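Local coordinates for cytoplasmic export protein 1 (Saccharomyces cerevisiae, PDB 3VWA) that binds tRNA and takes part in its nuclear export, possibly collecting it from export receptors at the nuclear pore and handing aminoacylated tRNA to the translation machinery, at residues 396-401 with 433-438. Residues are numbered along the deposited sequence; the frame is centred on the assembly and turned at random.
Sequences LRLQTL and VEIRTW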
ATOM      1  N   LEU A 396      27.256   0.219  -8.952  1.00 30.62           N
ATOM      2  CA  LEU A 396      26.373  -0.873  -8.508  1.00 29.85           C
ATOM      3  C   LEU A 396      27.081  -1.691  -7.407  1.00 29.68           C
ATOM      4  O   LEU A 396      26.460  -2.048  -6.387  1.00 31.24           O
ATOM      5  CB  LEU A 396      25.930  -1.793  -9.645  1.00 31.18           C
ATOM      6  CG  LEU A 396      24.462  -2.242  -9.717  1.00 37.42           C
ATOM      7  CD1 LEU A 396      24.304  -3.673 -10.199  1.00 41.09           C
ATOM      8  CD2 LEU A 396      23.687  -2.036  -8.422  1.00 40.44           C
ATOM      9  N   ARG A 397      28.367  -1.981  -7.600  1.00 27.87           N
ATOM     10  CA  ARG A 397      29.136  -2.696  -6.547  1.00 28.38           C
ATOM     11  C   ARG A 397      29.148  -1.947  -5.231  1.00 25.69           C
ATOM     12  O   ARG A 397      28.827  -2.539  -4.197  1.00 27.51           O
ATOM     13  CB  ARG A 397      30.575  -2.954  -6.969  1.00 29.86           C
ATOM     14  CG  ARG A 397      30.673  -3.607  -8.317  1.00 29.49           C
ATOM     15  CD  ARG A 397      32.014  -4.301  -8.484  1.00 28.39           C
ATOM     16  NE  ARG A 397      33.190  -3.426  -8.383  1.00 25.29           N
ATOM     17  CZ  ARG A 397      33.690  -2.712  -9.402  1.00 30.97           C
ATOM     18  NH1 ARG A 397      33.093  -2.704 -10.601  1.00 30.35           N
ATOM     19  NH2 ARG A 397      34.782  -1.985  -9.249  1.00 27.72           N
ATOM     20  N   LEU A 398      29.486  -0.658  -5.256  1.00 25.08           N
ATOM     21  CA  LEU A 398      29.428   0.158  -4.030  1.00 26.46           C
ATOM     22  C   LEU A 398      28.036   0.141  -3.400  1.00 26.60           C
ATOM     23  O   LEU A 398      27.888  -0.146  -2.239  1.00 25.55           O
ATOM     24  CB  LEU A 398      29.843   1.611  -4.273  1.00 25.89           C
ATOM     25  CG  LEU A 398      29.923   2.546  -3.035  1.00 26.23           C
ATOM     26  CD1 LEU A 398      30.957   2.067  -2.035  1.00 23.49           C
ATOM     27  CD2 LEU A 398      30.202   4.016  -3.440  1.00 24.81           C
ATOM     28  N   GLN A 399      26.994   0.424  -4.168  1.00 31.46           N
ATOM     29  CA  GLN A 399      25.683   0.408  -3.523  1.00 28.52           C
ATOM     30  C   GLN A 399      25.313  -0.954  -2.975  1.00 26.77           C
ATOM     31  O   GLN A 399      24.675  -1.016  -1.919  1.00 27.11           O
ATOM     32  CB  GLN A 399      24.559   0.954  -4.393  1.00 28.80           C
ATOM     33  CG  GLN A 399      24.716   2.430  -4.724  1.00 34.23           C
ATOM     34  CD  GLN A 399      24.831   3.303  -3.483  1.00 35.21           C
ATOM     35  OE1 GLN A 399      25.884   3.798  -3.210  1.00 36.11           O
ATOM     36  NE2 GLN A 399      23.739   3.480  -2.737  1.00 33.29           N
ATOM     37  N   THR A 400      25.636  -2.037  -3.692  1.00 26.07           N
ATOM     38  CA  THR A 400      25.329  -3.356  -3.150  1.00 25.41           C
ATOM     39  C   THR A 400      26.059  -3.425  -1.800  1.00 27.94           C
ATOM     40  O   THR A 400      25.480  -3.765  -0.796  1.00 34.65           O
ATOM     41  CB  THR A 400      25.781  -4.498  -4.083  1.00 24.07           C
ATOM     42  OG1 THR A 400      25.247  -4.317  -5.411  1.00 23.56           O
ATOM     43  CG2 THR A 400      25.321  -5.828  -3.567  1.00 23.47           C
ATOM     44  N   LEU A 401      27.331  -3.054  -1.793  1.00 30.57           N
ATOM     45  CA  LEU A 401      28.132  -3.112  -0.602  1.00 30.42           C
ATOM     46  C   LEU A 401      27.496  -2.403   0.577  1.00 28.87           C
ATOM     47  O   LEU A 401      27.326  -3.004   1.640  1.00 29.09           O
ATOM     48  CB  LEU A 401      29.546  -2.628  -0.876  1.00 28.48           C
ATOM     49  CG  LEU A 401      30.490  -2.466   0.328  1.00 29.87           C
ATOM     50  CD1 LEU A 401      30.729  -3.777   1.110  1.00 28.04           C
ATOM     51  CD2 LEU A 401      31.781  -1.923  -0.255  1.00 27.86           C
ATOM     52  N   VAL A 433      38.625   2.828  -5.047  1.00 29.38           N
ATOM     53  CA  VAL A 433      39.057   3.211  -3.705  1.00 34.18           C
ATOM     54  C   VAL A 433      37.857   3.351  -2.773  1.00 32.39           C
ATOM     55  O   VAL A 433      37.919   3.023  -1.566  1.00 35.19           O
ATOM     56  CB  VAL A 433      39.924   4.506  -3.712  1.00 35.19           C
ATOM     57  CG1 VAL A 433      39.108   5.718  -4.166  1.00 36.45           C
ATOM     58  CG2 VAL A 433      40.530   4.779  -2.331  1.00 32.41           C
ATOM     59  N   GLU A 434      36.752   3.824  -3.337  1.00 30.42           N
ATOM     60  CA  GLU A 434      35.550   4.028  -2.554  1.00 29.08           C
ATOM     61  C   GLU A 434      35.017   2.664  -1.963  1.00 27.70           C
ATOM     62  O   GLU A 434      34.656   2.573  -0.784  1.00 28.80           O
ATOM     63  CB  GLU A 434      34.559   4.836  -3.374  1.00 30.17           C
ATOM     64  CG  GLU A 434      33.434   5.498  -2.593  1.00 38.26           C
ATOM     65  CD  GLU A 434      33.917   6.550  -1.600  1.00 44.04           C
ATOM     66  OE1 GLU A 434      35.008   7.140  -1.822  1.00 50.80           O
ATOM     67  OE2 GLU A 434      33.205   6.793  -0.599  1.00 43.93           O
ATOM     68  N   ILE A 435      35.094   1.617  -2.764  1.00 25.54           N
ATOM     69  CA  ILE A 435      34.661   0.296  -2.403  1.00 25.07           C
ATOM     70  C   ILE A 435      35.597  -0.283  -1.388  1.00 24.81           C
ATOM     71  O   ILE A 435      35.137  -0.894  -0.422  1.00 25.81           O
ATOM     72  CB  ILE A 435      34.549  -0.634  -3.650  1.00 25.39           C
ATOM     73  CG1 ILE A 435      33.413  -0.151  -4.554  1.00 26.13           C
ATOM     74  CG2 ILE A 435      34.303  -2.099  -3.237  1.00 24.57           C
ATOM     75  CD1 ILE A 435      33.237  -0.951  -5.855  1.00 22.05           C
ATOM     76  N   ARG A 436      36.908  -0.107  -1.594  1.00 25.09           N
ATOM     77  CA  ARG A 436      37.903  -0.473  -0.554  1.00 24.03           C
ATOM     78  C   ARG A 436      37.687   0.173   0.808  1.00 24.12           C
ATOM     79  O   ARG A 436      37.769  -0.528   1.840  1.00 21.47           O
ATOM     80  CB  ARG A 436      39.365  -0.328  -1.027  1.00 23.05           C
ATOM     81  CG  ARG A 436      39.604  -1.114  -2.362  1.00 23.05           C
ATOM     82  CD  ARG A 436      41.047  -1.417  -2.653  1.00 24.04           C
ATOM     83  NE  ARG A 436      41.895  -0.207  -2.608  1.00 30.80           N
ATOM     84  CZ  ARG A 436      42.043   0.683  -3.591  1.00 31.03           C
ATOM     85  NH1 ARG A 436      42.871   1.714  -3.394  1.00 32.53           N
ATOM     86  NH2 ARG A 436      41.395   0.550  -4.760  1.00 28.90           N
ATOM     87  N   THR A 437      37.421   1.481   0.801  1.00 25.91           N
ATOM     88  CA  THR A 437      37.153   2.285   2.001  1.00 25.67           C
ATOM     89  C   THR A 437      35.908   1.722   2.717  1.00 28.37           C
ATOM     90  O   THR A 437      35.954   1.406   3.927  1.00 28.08           O
ATOM     91  CB  THR A 437      36.981   3.789   1.624  1.00 26.56           C
ATOM     92  OG1 THR A 437      38.135   4.236   0.886  1.00 26.45           O
ATOM     93  CG2 THR A 437      36.822   4.712   2.866  1.00 27.49           C
ATOM     94  N   TRP A 438      34.814   1.551   1.973  1.00 27.30           N
ATOM     95  CA  TRP A 438      33.555   1.106   2.561  1.00 24.92           C
ATOM     96  C   TRP A 438      33.619  -0.348   3.017  1.00 27.76           C
ATOM     97  O   TRP A 438      32.979  -0.698   4.014  1.00 27.12           O
ATOM     98  CB  TRP A 438      32.362   1.337   1.628  1.00 30.28           C
ATOM     99  CG  TRP A 438      31.772   2.706   1.788  1.00 33.93           C
ATOM    100  CD1 TRP A 438      32.067   3.843   1.048  1.00 36.52           C
ATOM    101  CD2 TRP A 438      30.847   3.154   2.815  1.00 38.39           C
ATOM    102  NE1 TRP A 438      31.374   4.931   1.512  1.00 37.41           N
ATOM    103  CE2 TRP A 438      30.644   4.595   2.585  1.00 41.38           C
ATOM    104  CE3 TRP A 438      30.218   2.548   3.899  1.00 39.69           C
ATOM    105  CZ2 TRP A 438      29.803   5.350   3.380  1.00 42.11           C
ATOM    106  CZ3 TRP A 438      29.381   3.332   4.704  1.00 42.40           C
ATOM    107  CH2 TRP A 438      29.186   4.695   4.454  1.00 41.93           C
TER
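The carbonyl oxygen of Val433 is gripped by two donors from one residue: Thr437 N at 2.9 Å and Thr437 OG1 at 2.7 Å, the hydroxyl approaching from above the carbonyl plane. Thr400 holds Leu396 O in the same way on the partner helix. The two helices illustrate how an alpha-solenoid of HEAT repeats is stacked: helix 394-407, which lies in the first HEAT repeat, and helix 433-446 run nearly parallel, their axes 12° apart over this stretch, and meet through apolar branches. Ile435, with CG1 anti to its carbonyl carbon and chi2 extended at 177°, drives its CD1 tip across the Arg397 chain at about a right angle. That chain, bent at chi3, brings both Arg397 CB and NE to 3.5 Å from Ile435 CD1, which meets the guanidinium obliquely; NH2 makes a salt bridge to Asp430 and NH1 a hydrogen bond to Asp391 O. Leu398, its CG anti to the backbone N, splits its branches: CD2 lies against the aliphatic CG of Glu434, whose OE1 forms a salt bridge with Lys475 of helix 474-487, while CD1 approaches the Trp438 indole obliquely. One turn on, Leu401 lays CD2 on the surface of helix 433-446, 3.5 Å from Ile435 O, and against Trp438 CB and Ile435 CG2.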